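Local coordinates for NO-binding heme-dependent sensor protein (Shewanella oneidensis, PDB 4U9B) that senses nitric oxide as an H-NOX gas sensor protein, binding the gas at a heme and also carrying a zinc ion, at residues N7-M12 with S49-V54; F69-F74 with A149-Q154; V85-D90 with H99-L104. All blocks are in the same frame, centred on the assembly; numbering follows the deposited sequence.

All three contacts lie in one H-NOX domain, whose helices pack with a four-stranded antiparallel sheet. Contact 1 joins helix 3-17 to helix 44-58, and the next helix, 62-80, supplies the first half of contact 2. The centres of contacts 1 and 2 lie about 17 Å apart and their atoms touch, with F69 and F72 packing against L9 and V8. Contact 2 carries helix 62-80 across to the end of helix 139-152. Contact 3 falls between its two halves in sequence and is centred about 14 Å from it, with F153 against F88 and D90. Contacts 1 and 3 do not touch. Contacts 2 and 3 both reach the heme, whereas contact 1 packs helices farther from it.

Contact 1 of 3, residues N7-M12 with S49-V54; sequences NVLEDM and SIVQDV
L9 on helix 3-17 faces helix 44-58 and meets it with the forked end of its side chain, CD2 making the closest approaches. Its CG stands anti to the backbone N (chi1 -179°), which extends the branched end of leucine away from its own helix, and a second torsion of 64° turns CD2 to I50, 3.9 Å from its CG2. Both methyls of L9 lie near CG2 of V51, CD2 at 4.2 Å and CD1 at 4.3 Å, so the fork touches methyls of two successive residues. The L9 and I50 side chains run alongside one another in opposite senses, while that of V51 slants across L9.

The beta-branched residues suit this place because each carries a methyl close to its backbone, near enough to meet a leucine that reaches over. In I50 the longer arm runs off to one side, its CD1 a little farther from L9, and CG2 makes the closest approach. CD1 of L9 also rests against F69 of helix 62-80. V51 leans on that helix too, touching I62 and V65. Polar groups keep to other sides: D53 makes salt bridges with K28 and R57, and D11 makes one with R80.

This is plain helix packing in the core of the H-NOX domain, with V51 about 11 Å from the heme by its side chain. The nearest CA atoms, of L9 and V51, are 8.9 Å apart. Small, buried and purely apolar, the contact rests on dispersion and the exclusion of water, with helix 62-80 packing against both partners.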
loop_
_atom_site.group_PDB
_atom_site.type_symbol
_atom_site.label_atom_id
_atom_site.label_comp_id
_atom_site.label_asym_id
_atom_site.label_seq_id
_atom_site.Cartn_x
_atom_site.Cartn_y
_atom_site.Cartn_z
ATOM N N ASN A 7 -8.212 4.716 7.402
ATOM C CA ASN A 7 -7.849 4.901 8.803
ATOM C C ASN A 7 -6.351 5.131 8.961
ATOM O O ASN A 7 -5.931 5.988 9.738
ATOM C CB ASN A 7 -8.277 3.697 9.648
ATOM C CG ASN A 7 -9.783 3.564 9.765
ATOM O OD1 ASN A 7 -10.528 4.541 9.612
ATOM N ND2 ASN A 7 -10.243 2.351 10.045
ATOM N N VAL A 8 -5.544 4.368 8.231
ATOM C CA VAL A 8 -4.100 4.536 8.309
ATOM C C VAL A 8 -3.709 5.861 7.655
ATOM O O VAL A 8 -2.796 6.539 8.121
ATOM C CB VAL A 8 -3.347 3.364 7.645
ATOM C CG1 VAL A 8 -1.847 3.581 7.726
ATOM C CG2 VAL A 8 -3.713 2.050 8.321
ATOM N N LEU A 9 -4.409 6.236 6.587
ATOM C CA LEU A 9 -4.164 7.522 5.945
ATOM C C LEU A 9 -4.457 8.644 6.932
ATOM O O LEU A 9 -3.711 9.620 7.005
ATOM C CB LEU A 9 -5.013 7.686 4.679
ATOM C CG LEU A 9 -4.813 8.992 3.899
ATOM C CD1 LEU A 9 -3.400 9.089 3.350
ATOM C CD2 LEU A 9 -5.823 9.118 2.770
ATOM N N GLU A 10 -5.533 8.499 7.703
ATOM C CA GLU A 10 -5.872 9.493 8.717
ATOM C C GLU A 10 -4.730 9.631 9.719
ATOM O O GLU A 10 -4.321 10.745 10.048
ATOM C CB GLU A 10 -7.167 9.130 9.454
ATOM C CG GLU A 10 -7.600 10.197 10.472
ATOM C CD GLU A 10 -8.828 9.807 11.266
ATOM O OE1 GLU A 10 -9.028 10.379 12.360
ATOM O OE2 GLU A 10 -9.596 8.940 10.800
ATOM N N ASP A 11 -4.219 8.500 10.201
ATOM C CA ASP A 11 -3.105 8.512 11.143
ATOM C C ASP A 11 -1.932 9.306 10.582
ATOM O O ASP A 11 -1.283 10.062 11.299
ATOM C CB ASP A 11 -2.656 7.084 11.480
ATOM C CG ASP A 11 -3.677 6.327 12.310
ATOM O OD1 ASP A 11 -4.567 6.974 12.899
ATOM O OD2 ASP A 11 -3.581 5.083 12.382
ATOM N N MET A 12 -1.672 9.140 9.291
ATOM C CA MET A 12 -0.545 9.806 8.654
ATOM C C MET A 12 -0.797 11.307 8.508
ATOM O O MET A 12 0.038 12.122 8.904
ATOM C CB MET A 12 -0.267 9.176 7.288
ATOM C CG MET A 12 1.043 9.618 6.665
ATOM S SD MET A 12 1.410 8.770 5.119
ATOM C CE MET A 12 3.120 9.252 4.882
ATOM N N SER A 49 -8.545 11.348 -4.289
ATOM C CA SER A 49 -8.810 12.782 -4.226
ATOM C C SER A 49 -8.085 13.409 -3.046
ATOM O O SER A 49 -7.493 14.481 -3.168
ATOM C CB SER A 49 -10.310 13.057 -4.124
ATOM O OG SER A 49 -10.947 12.817 -5.361
ATOM N N ILE A 50 -8.134 12.736 -1.902
ATOM C CA ILE A 50 -7.450 13.218 -0.712
ATOM C C ILE A 50 -5.947 13.290 -0.954
ATOM O O ILE A 50 -5.320 14.314 -0.684
ATOM C CB ILE A 50 -7.737 12.323 0.509
ATOM C CG1 ILE A 50 -9.198 12.480 0.940
ATOM C CG2 ILE A 50 -6.817 12.682 1.679
ATOM C CD1 ILE A 50 -9.673 11.413 1.897
ATOM N N VAL A 51 -5.371 12.203 -1.460
ATOM C CA VAL A 51 -3.930 12.144 -1.669
ATOM C C VAL A 51 -3.502 13.108 -2.780
ATOM O O VAL A 51 -2.414 13.675 -2.717
ATOM C CB VAL A 51 -3.464 10.707 -1.995
ATOM C CG1 VAL A 51 -1.959 10.648 -2.176
ATOM C CG2 VAL A 51 -3.852 9.763 -0.868
ATOM N N GLN A 52 -4.359 13.301 -3.781
ATOM C CA GLN A 52 -4.087 14.265 -4.851
ATOM C C GLN A 52 -3.986 15.678 -4.296
ATOM O O GLN A 52 -3.123 16.459 -4.710
ATOM C CB GLN A 52 -5.169 14.207 -5.931
ATOM C CG GLN A 52 -4.858 15.068 -7.167
ATOM C CD GLN A 52 -4.454 14.262 -8.393
ATOM O OE1 GLN A 52 -4.285 13.043 -8.334
ATOM N NE2 GLN A 52 -4.298 14.950 -9.520
ATOM N N ASP A 53 -4.876 15.997 -3.364
ATOM C CA ASP A 53 -4.899 17.305 -2.723
ATOM C C ASP A 53 -3.606 17.534 -1.942
ATOM O O ASP A 53 -2.953 18.565 -2.092
ATOM C CB ASP A 53 -6.114 17.409 -1.798
ATOM C CG ASP A 53 -6.436 18.832 -1.407
ATOM O OD1 ASP A 53 -5.521 19.681 -1.391
ATOM O OD2 ASP A 53 -7.620 19.097 -1.117
ATOM N N VAL A 54 -3.238 16.554 -1.121
ATOM C CA VAL A 54 -2.007 16.620 -0.342
ATOM C C VAL A 54 -0.804 16.836 -1.254
ATOM O O VAL A 54 0.034 17.699 -0.994
ATOM C CB VAL A 54 -1.796 15.333 0.489
ATOM C CG1 VAL A 54 -0.426 15.327 1.161
ATOM C CG2 VAL A 54 -2.896 15.185 1.531
#

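Contact 2 of 3, residues F69-F74 with A149-Q154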
loop_
_atom_site.group_PDB
_atom_site.type_symbol
_atom_site.label_atom_id
_atom_site.label_comp_id
_atom_site.label_asym_id
_atom_site.label_seq_id
_atom_site.Cartn_x
_atom_site.Cartn_y
_atom_site.Cartn_z
ATOM N N PHE A 69 3.070 6.966 1.602
ATOM C CA PHE A 69 1.934 6.369 2.288
ATOM C C PHE A 69 2.071 4.854 2.355
ATOM O O PHE A 69 1.798 4.250 3.389
ATOM C CB PHE A 69 0.630 6.751 1.588
ATOM C CG PHE A 69 -0.578 6.034 2.119
ATOM C CD1 PHE A 69 -0.916 6.115 3.457
ATOM C CD2 PHE A 69 -1.385 5.297 1.273
ATOM C CE1 PHE A 69 -2.029 5.460 3.945
ATOM C CE2 PHE A 69 -2.499 4.642 1.755
ATOM C CZ PHE A 69 -2.822 4.725 3.093
ATOM N N GLY A 70 2.498 4.249 1.251
ATOM C CA GLY A 70 2.691 2.810 1.195
ATOM C C GLY A 70 3.638 2.302 2.266
ATOM O O GLY A 70 3.383 1.276 2.901
ATOM N N GLN A 71 4.736 3.020 2.474
ATOM C CA GLN A 71 5.709 2.623 3.483
ATOM C C GLN A 71 5.125 2.776 4.879
ATOM O O GLN A 71 5.323 1.919 5.742
ATOM C CB GLN A 71 6.989 3.444 3.347
ATOM C CG GLN A 71 8.087 3.005 4.296
ATOM C CD GLN A 71 9.478 3.352 3.797
ATOM O OE1 GLN A 71 9.644 4.167 2.889
ATOM N NE2 GLN A 71 10.487 2.725 4.388
ATOM N N PHE A 72 4.403 3.871 5.092
ATOM C CA PHE A 72 3.711 4.107 6.351
ATOM C C PHE A 72 2.665 3.021 6.578
ATOM O O PHE A 72 2.458 2.562 7.702
ATOM C CB PHE A 72 3.056 5.497 6.340
ATOM C CG PHE A 72 2.434 5.901 7.653
ATOM C CD1 PHE A 72 1.123 5.558 7.950
ATOM C CD2 PHE A 72 3.152 6.645 8.576
ATOM C CE1 PHE A 72 0.546 5.934 9.152
ATOM C CE2 PHE A 72 2.581 7.026 9.780
ATOM C CZ PHE A 72 1.274 6.671 10.067
ATOM N N LEU A 73 2.030 2.599 5.488
ATOM C CA LEU A 73 0.889 1.693 5.550
ATOM C C LEU A 73 1.246 0.291 6.034
ATOM O O LEU A 73 0.395 -0.403 6.594
ATOM C CB LEU A 73 0.221 1.606 4.173
ATOM C CG LEU A 73 -0.961 0.646 4.003
ATOM C CD1 LEU A 73 -2.111 1.002 4.939
ATOM C CD2 LEU A 73 -1.431 0.647 2.556
ATOM N N PHE A 74 2.485 -0.147 5.826
ATOM C CA PHE A 74 2.825 -1.507 6.219
ATOM C C PHE A 74 2.664 -1.699 7.723
ATOM O O PHE A 74 2.063 -2.675 8.165
ATOM C CB PHE A 74 4.244 -1.894 5.822
ATOM C CG PHE A 74 4.572 -3.309 6.176
ATOM C CD1 PHE A 74 4.263 -4.338 5.306
ATOM C CD2 PHE A 74 5.132 -3.619 7.405
ATOM C CE1 PHE A 74 4.535 -5.647 5.641
ATOM C CE2 PHE A 74 5.407 -4.929 7.743
ATOM C CZ PHE A 74 5.108 -5.943 6.860
ATOM N N ALA A 149 7.871 -3.287 4.614
ATOM C CA ALA A 149 8.066 -4.666 5.041
ATOM C C ALA A 149 9.546 -4.950 5.260
ATOM O O ALA A 149 9.917 -5.694 6.163
ATOM C CB ALA A 149 7.490 -5.626 4.015
ATOM N N ALA A 150 10.388 -4.350 4.426
ATOM C CA ALA A 150 11.830 -4.509 4.557
ATOM C C ALA A 150 12.311 -3.928 5.887
ATOM O O ALA A 150 13.068 -4.571 6.617
ATOM C CB ALA A 150 12.537 -3.852 3.390
ATOM N N GLN A 151 11.859 -2.715 6.202
ATOM C CA GLN A 151 12.179 -2.073 7.477
ATOM C C GLN A 151 11.785 -2.951 8.658
ATOM O O GLN A 151 12.560 -3.131 9.600
ATOM C CB GLN A 151 11.467 -0.723 7.588
ATOM C CG GLN A 151 12.252 0.454 7.027
ATOM C CD GLN A 151 13.382 0.902 7.938
ATOM O OE1 GLN A 151 13.491 0.457 9.082
ATOM N NE2 GLN A 151 14.231 1.792 7.433
ATOM N N HIS A 152 10.571 -3.485 8.595
ATOM C CA HIS A 152 10.041 -4.370 9.627
ATOM C C HIS A 152 10.993 -5.524 9.936
ATOM O O HIS A 152 11.223 -5.854 11.099
ATOM C CB HIS A 152 8.682 -4.914 9.183
ATOM C CG HIS A 152 8.055 -5.861 10.157
ATOM N ND1 HIS A 152 7.376 -5.435 11.278
ATOM C CD2 HIS A 152 7.993 -7.213 10.170
ATOM C CE1 HIS A 152 6.928 -6.485 11.943
ATOM N NE2 HIS A 152 7.289 -7.576 11.292
ATOM N N PHE A 153 11.552 -6.125 8.889
ATOM C CA PHE A 153 12.436 -7.278 9.040
ATOM C C PHE A 153 13.912 -6.888 9.113
ATOM O O PHE A 153 14.788 -7.754 9.067
ATOM C CB PHE A 153 12.225 -8.259 7.884
ATOM C CG PHE A 153 10.957 -9.053 7.990
ATOM C CD1 PHE A 153 10.837 -10.066 8.928
ATOM C CD2 PHE A 153 9.889 -8.795 7.150
ATOM C CE1 PHE A 153 9.674 -10.803 9.028
ATOM C CE2 PHE A 153 8.724 -9.529 7.245
ATOM C CZ PHE A 153 8.615 -10.533 8.185
ATOM N N GLN A 154 14.185 -5.591 9.226
ATOM C CA GLN A 154 15.556 -5.093 9.321
ATOM C C GLN A 154 16.377 -5.493 8.100
ATOM O O GLN A 154 17.588 -5.703 8.196
ATOM C CB GLN A 154 16.234 -5.613 10.593
ATOM C CG GLN A 154 15.466 -5.335 11.872
ATOM C CD GLN A 154 15.414 -3.861 12.211
ATOM O OE1 GLN A 154 16.067 -3.039 11.570
ATOM N NE2 GLN A 154 14.634 -3.517 13.231
#
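F74 lays its ring on A149 where helix 62-80 packs against the C-terminal end of helix 139-152, an end closed by a Schellman motif and lying beside the heme: the A149 side chain is about 4 Å from the heme at the nearest atoms. In the motif Q154 takes positive phi, and its N bonds to the O of Q151 at 3.0 Å.

With CG anti to the backbone N (chi1 -178°), the F74 ring reaches across to the other helix. A149 CA stands 3.5 Å from the centroid of the F74 ring and only 5° off its normal, a CH-pi contact centred on one face. The A149 methyl shares this side, its CB 3.4 Å from CE1 of F74. A small residue suits the spot, since the ring lies almost on the backbone. One turn on, CB of H152 comes 3.6 Å from CE2 of F74, and the two rings meet obliquely, their planes at 56°. The H152 ring presents CD2 to a face of F153, 3.7 Å above its plane. Nearer the surface, the extended Q71 brings NE2 to within 3.9 Å of CG of Q151, whose chain is bent. L94 and L145 add further apolar cover to F74.

No hydrogen bond crosses the contact. The aromatic face takes up weakly polarised C-H groups, while the amides and imidazole remain at the more exposed margin.

Contact 3 of 3, residues V85-D90 with H99-L104; sequences VDKFDD and HDVIHL. With HEM (protoporphyrin IX containing Fe), chain B; PO4 (phosphate ion), chain E.
Apolar packing joins F88 to V101 and I102. A type I turn from V85 to F88 brings the phenylalanine round toward helix 98-109, and with CG anti to the carbonyl carbon (chi1 -57°) its ring and V101 point at each other, CZ of F88 3.5 Å from CG1 of V101. CE2 of F88 lies 3.9 Å from CD1 of I102. Both approaches are oblique, and the broad ring suits two branched aliphatic neighbours. CD of the extended K87 rests 3.8 Å from CG1 of V101. An alanine in place of F88 is likely to leave a gap beside V101 and to deprive the I102 CD1 methyl of its aromatic neighbour.

The same I102 CD1 lies 3.6 Å from heme CMC, and CG2 of I102 lies 3.8 Å from heme NC. I102 lines the nitric oxide pocket too. Helix 98-109 is the H-NOX helix bearing H103, the axial heme ligand in another structure of this protein; here H103 does not coordinate the iron, consistent with iron-histidine cleavage on nitric oxide binding.

Polar bonds are made away from the packing. K87 NZ forms a salt bridge with E105. Within helix 98-109, H99 ND1 bonds to D100 OD1 at 3.2 Å, from above the carboxylate plane.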
loop_
_atom_site.group_PDB
_atom_site.type_symbol
_atom_site.label_atom_id
_atom_site.label_comp_id
_atom_site.label_asym_id
_atom_site.label_seq_id
_atom_site.Cartn_x
_atom_site.Cartn_y
_atom_site.Cartn_z
ATOM N N VAL A 85 0.948 -11.062 9.783
ATOM C CA VAL A 85 2.356 -10.761 9.559
ATOM C C VAL A 85 3.256 -11.722 10.336
ATOM O O VAL A 85 4.329 -12.089 9.861
ATOM C CB VAL A 85 2.685 -9.308 9.952
ATOM C CG1 VAL A 85 4.161 -9.001 9.722
ATOM C CG2 VAL A 85 1.827 -8.342 9.152
ATOM N N ASP A 86 2.813 -12.130 11.524
ATOM C CA ASP A 86 3.584 -13.051 12.361
ATOM C C ASP A 86 3.811 -14.406 11.691
ATOM O O ASP A 86 4.644 -15.194 12.139
ATOM C CB ASP A 86 2.883 -13.270 13.707
ATOM C CG ASP A 86 2.995 -12.071 14.636
ATOM O OD1 ASP A 86 3.821 -11.173 14.370
ATOM O OD2 ASP A 86 2.256 -12.036 15.642
ATOM N N LYS A 87 3.068 -14.681 10.625
ATOM C CA LYS A 87 3.216 -15.938 9.899
ATOM C C LYS A 87 4.553 -16.046 9.168
ATOM O O LYS A 87 4.938 -17.134 8.736
ATOM C CB LYS A 87 2.081 -16.105 8.888
ATOM C CG LYS A 87 0.726 -16.396 9.500
ATOM C CD LYS A 87 -0.300 -16.665 8.417
ATOM C CE LYS A 87 -1.529 -17.362 8.964
ATOM N NZ LYS A 87 -2.381 -17.875 7.859
ATOM N N PHE A 88 5.254 -14.923 9.033
ATOM C CA PHE A 88 6.463 -14.857 8.213
ATOM C C PHE A 88 7.715 -14.605 9.042
ATOM O O PHE A 88 7.753 -13.694 9.870
ATOM C CB PHE A 88 6.308 -13.770 7.153
ATOM C CG PHE A 88 5.109 -13.959 6.277
ATOM C CD1 PHE A 88 5.098 -14.944 5.304
ATOM C CD2 PHE A 88 3.986 -13.164 6.434
ATOM C CE1 PHE A 88 3.995 -15.129 4.498
ATOM C CE2 PHE A 88 2.878 -13.342 5.629
ATOM C CZ PHE A 88 2.883 -14.326 4.660
ATOM N N ASP A 89 8.741 -15.417 8.799
ATOM C CA ASP A 89 9.994 -15.344 9.545
ATOM C C ASP A 89 10.972 -14.329 8.961
ATOM O O ASP A 89 11.894 -13.884 9.648
ATOM C CB ASP A 89 10.661 -16.721 9.586
ATOM C CG ASP A 89 9.959 -17.684 10.523
ATOM O OD1 ASP A 89 9.627 -17.279 11.657
ATOM O OD2 ASP A 89 9.741 -18.848 10.125
ATOM N N ASP A 90 10.780 -13.971 7.694
ATOM C CA ASP A 90 11.696 -13.058 7.020
ATOM C C ASP A 90 11.032 -12.334 5.854
ATOM O O ASP A 90 9.907 -12.653 5.465
ATOM C CB ASP A 90 12.930 -13.819 6.527
ATOM C CG ASP A 90 12.574 -15.050 5.716
ATOM O OD1 ASP A 90 11.820 -14.925 4.730
ATOM O OD2 ASP A 90 13.048 -16.151 6.068
ATOM N N HIS A 99 0.712 -13.437 -2.491
ATOM C CA HIS A 99 -0.260 -14.036 -3.399
ATOM C C HIS A 99 -1.096 -15.110 -2.712
ATOM O O HIS A 99 -2.315 -15.149 -2.863
ATOM C CB HIS A 99 0.451 -14.639 -4.613
ATOM C CG HIS A 99 -0.481 -15.200 -5.641
ATOM N ND1 HIS A 99 -0.598 -16.552 -5.883
ATOM C CD2 HIS A 99 -1.347 -14.592 -6.485
ATOM C CE1 HIS A 99 -1.490 -16.751 -6.835
ATOM N NE2 HIS A 99 -1.961 -15.578 -7.218
ATOM N N ASP A 100 -0.428 -15.980 -1.963
ATOM C CA ASP A 100 -1.091 -17.102 -1.308
ATOM C C ASP A 100 -1.665 -16.706 0.045
ATOM O O ASP A 100 -2.879 -16.727 0.255
ATOM C CB ASP A 100 -0.114 -18.267 -1.120
ATOM C CG ASP A 100 0.335 -18.876 -2.433
ATOM O OD1 ASP A 100 -0.348 -18.663 -3.457
ATOM O OD2 ASP A 100 1.370 -19.578 -2.436
ATOM N N VAL A 101 -0.773 -16.336 0.956
ATOM C CA VAL A 101 -1.119 -16.168 2.359
ATOM C C VAL A 101 -1.877 -14.869 2.637
ATOM O O VAL A 101 -2.964 -14.906 3.205
ATOM C CB VAL A 101 0.148 -16.224 3.234
ATOM C CG1 VAL A 101 -0.194 -16.090 4.710
ATOM C CG2 VAL A 101 0.886 -17.529 2.986
ATOM N N ILE A 102 -1.312 -13.729 2.243
ATOM C CA ILE A 102 -1.950 -12.442 2.517
ATOM C C ILE A 102 -3.329 -12.372 1.870
ATOM O O ILE A 102 -4.306 -12.006 2.524
ATOM C CB ILE A 102 -1.105 -11.253 2.010
ATOM C CG1 ILE A 102 0.288 -11.254 2.654
ATOM C CG2 ILE A 102 -1.823 -9.926 2.282
ATOM C CD1 ILE A 102 0.310 -10.886 4.111
ATOM N N HIS A 103 -3.402 -12.721 0.588
ATOM C CA HIS A 103 -4.658 -12.684 -0.161
ATOM C C HIS A 103 -5.735 -13.487 0.563
ATOM O O HIS A 103 -6.866 -13.022 0.727
ATOM C CB HIS A 103 -4.448 -13.229 -1.576
ATOM C CG HIS A 103 -5.575 -12.931 -2.520
ATOM N ND1 HIS A 103 -5.603 -11.802 -3.308
ATOM C CD2 HIS A 103 -6.703 -13.623 -2.809
ATOM C CE1 HIS A 103 -6.706 -11.806 -4.040
ATOM N NE2 HIS A 103 -7.389 -12.897 -3.755
ATOM N N LEU A 104 -5.369 -14.685 1.008
ATOM C CA LEU A 104 -6.296 -15.556 1.720
ATOM C C LEU A 104 -6.782 -14.934 3.019
ATOM O O LEU A 104 -7.986 -14.878 3.276
ATOM C CB LEU A 104 -5.638 -16.906 2.029
ATOM C CG LEU A 104 -6.523 -17.865 2.833
ATOM C CD1 LEU A 104 -7.665 -18.364 1.974
ATOM C CD2 LEU A 104 -5.724 -19.015 3.390
HETATM C CHA HEM B . -4.453 -3.319 -0.443
HETATM C CHB HEM B . 0.043 -4.537 -1.756
HETATM C CHC HEM B . 0.875 -6.375 2.628
HETATM C CHD HEM B . -3.899 -6.231 3.470
HETATM C C1A HEM B . -3.245 -3.332 -1.096
HETATM C C2A HEM B . -2.830 -2.432 -2.154
HETATM C C3A HEM B . -1.587 -2.774 -2.507
HETATM C C4A HEM B . -1.173 -3.895 -1.693
HETATM C CMA HEM B . -0.716 -2.110 -3.587
HETATM C CAA HEM B . -3.670 -1.286 -2.763
HETATM C CBA HEM B . -4.833 -1.838 -3.591
HETATM C CGA HEM B . -4.458 -2.125 -5.029
HETATM O O1A HEM B . -5.358 -2.558 -5.802
HETATM O O2A HEM B . -3.279 -1.930 -5.424
HETATM C C1B HEM B . 0.688 -5.088 -0.677
HETATM C C2B HEM B . 2.097 -5.402 -0.600
HETATM C C3B HEM B . 2.333 -5.927 0.617
HETATM C C4B HEM B . 1.074 -5.931 1.341
HETATM C CMB HEM B . 3.062 -5.164 -1.784
HETATM C CAB HEM B . 3.651 -6.427 1.255
HETATM C CBB HEM B . 4.865 -6.076 0.820
HETATM C C1C HEM B . -0.352 -6.505 3.247
HETATM C C2C HEM B . -0.574 -7.034 4.573
HETATM C C3C HEM B . -1.887 -7.017 4.828
HETATM C C4C HEM B . -2.552 -6.457 3.658
HETATM C CMC HEM B . 0.543 -7.537 5.512
HETATM C CAC HEM B . -2.504 -7.505 6.166
HETATM C CBC HEM B . -3.812 -7.726 6.336
HETATM C C1D HEM B . -4.459 -5.360 2.561
HETATM C C2D HEM B . -5.799 -4.833 2.662
HETATM C C3D HEM B . -5.972 -3.927 1.446
HETATM C C4D HEM B . -4.724 -3.996 0.724
HETATM C CMD HEM B . -6.835 -5.111 3.769
HETATM C CAD HEM B . -7.213 -3.104 1.062
HETATM C CBD HEM B . -8.140 -3.930 0.174
HETATM C CGD HEM B . -9.336 -3.089 -0.188
HETATM O O1D HEM B . -9.225 -1.843 -0.091
HETATM O O2D HEM B . -10.394 -3.657 -0.574
HETATM N NA HEM B . -2.204 -4.208 -0.834
HETATM N NB HEM B . 0.094 -5.418 0.520
HETATM N NC HEM B . -1.582 -6.163 2.717
HETATM N ND HEM B . -3.859 -4.847 1.411
HETATM FE FE HEM B . -1.943 -5.332 0.857
HETATM P P PO4 E . -3.894 -14.017 -10.064
HETATM O O1 PO4 E . -4.362 -14.379 -8.675
HETATM O O2 PO4 E . -3.079 -12.748 -10.004
HETATM O O3 PO4 E . -3.044 -15.138 -10.617
HETATM O O4 PO4 E . -5.092 -13.804 -10.959
#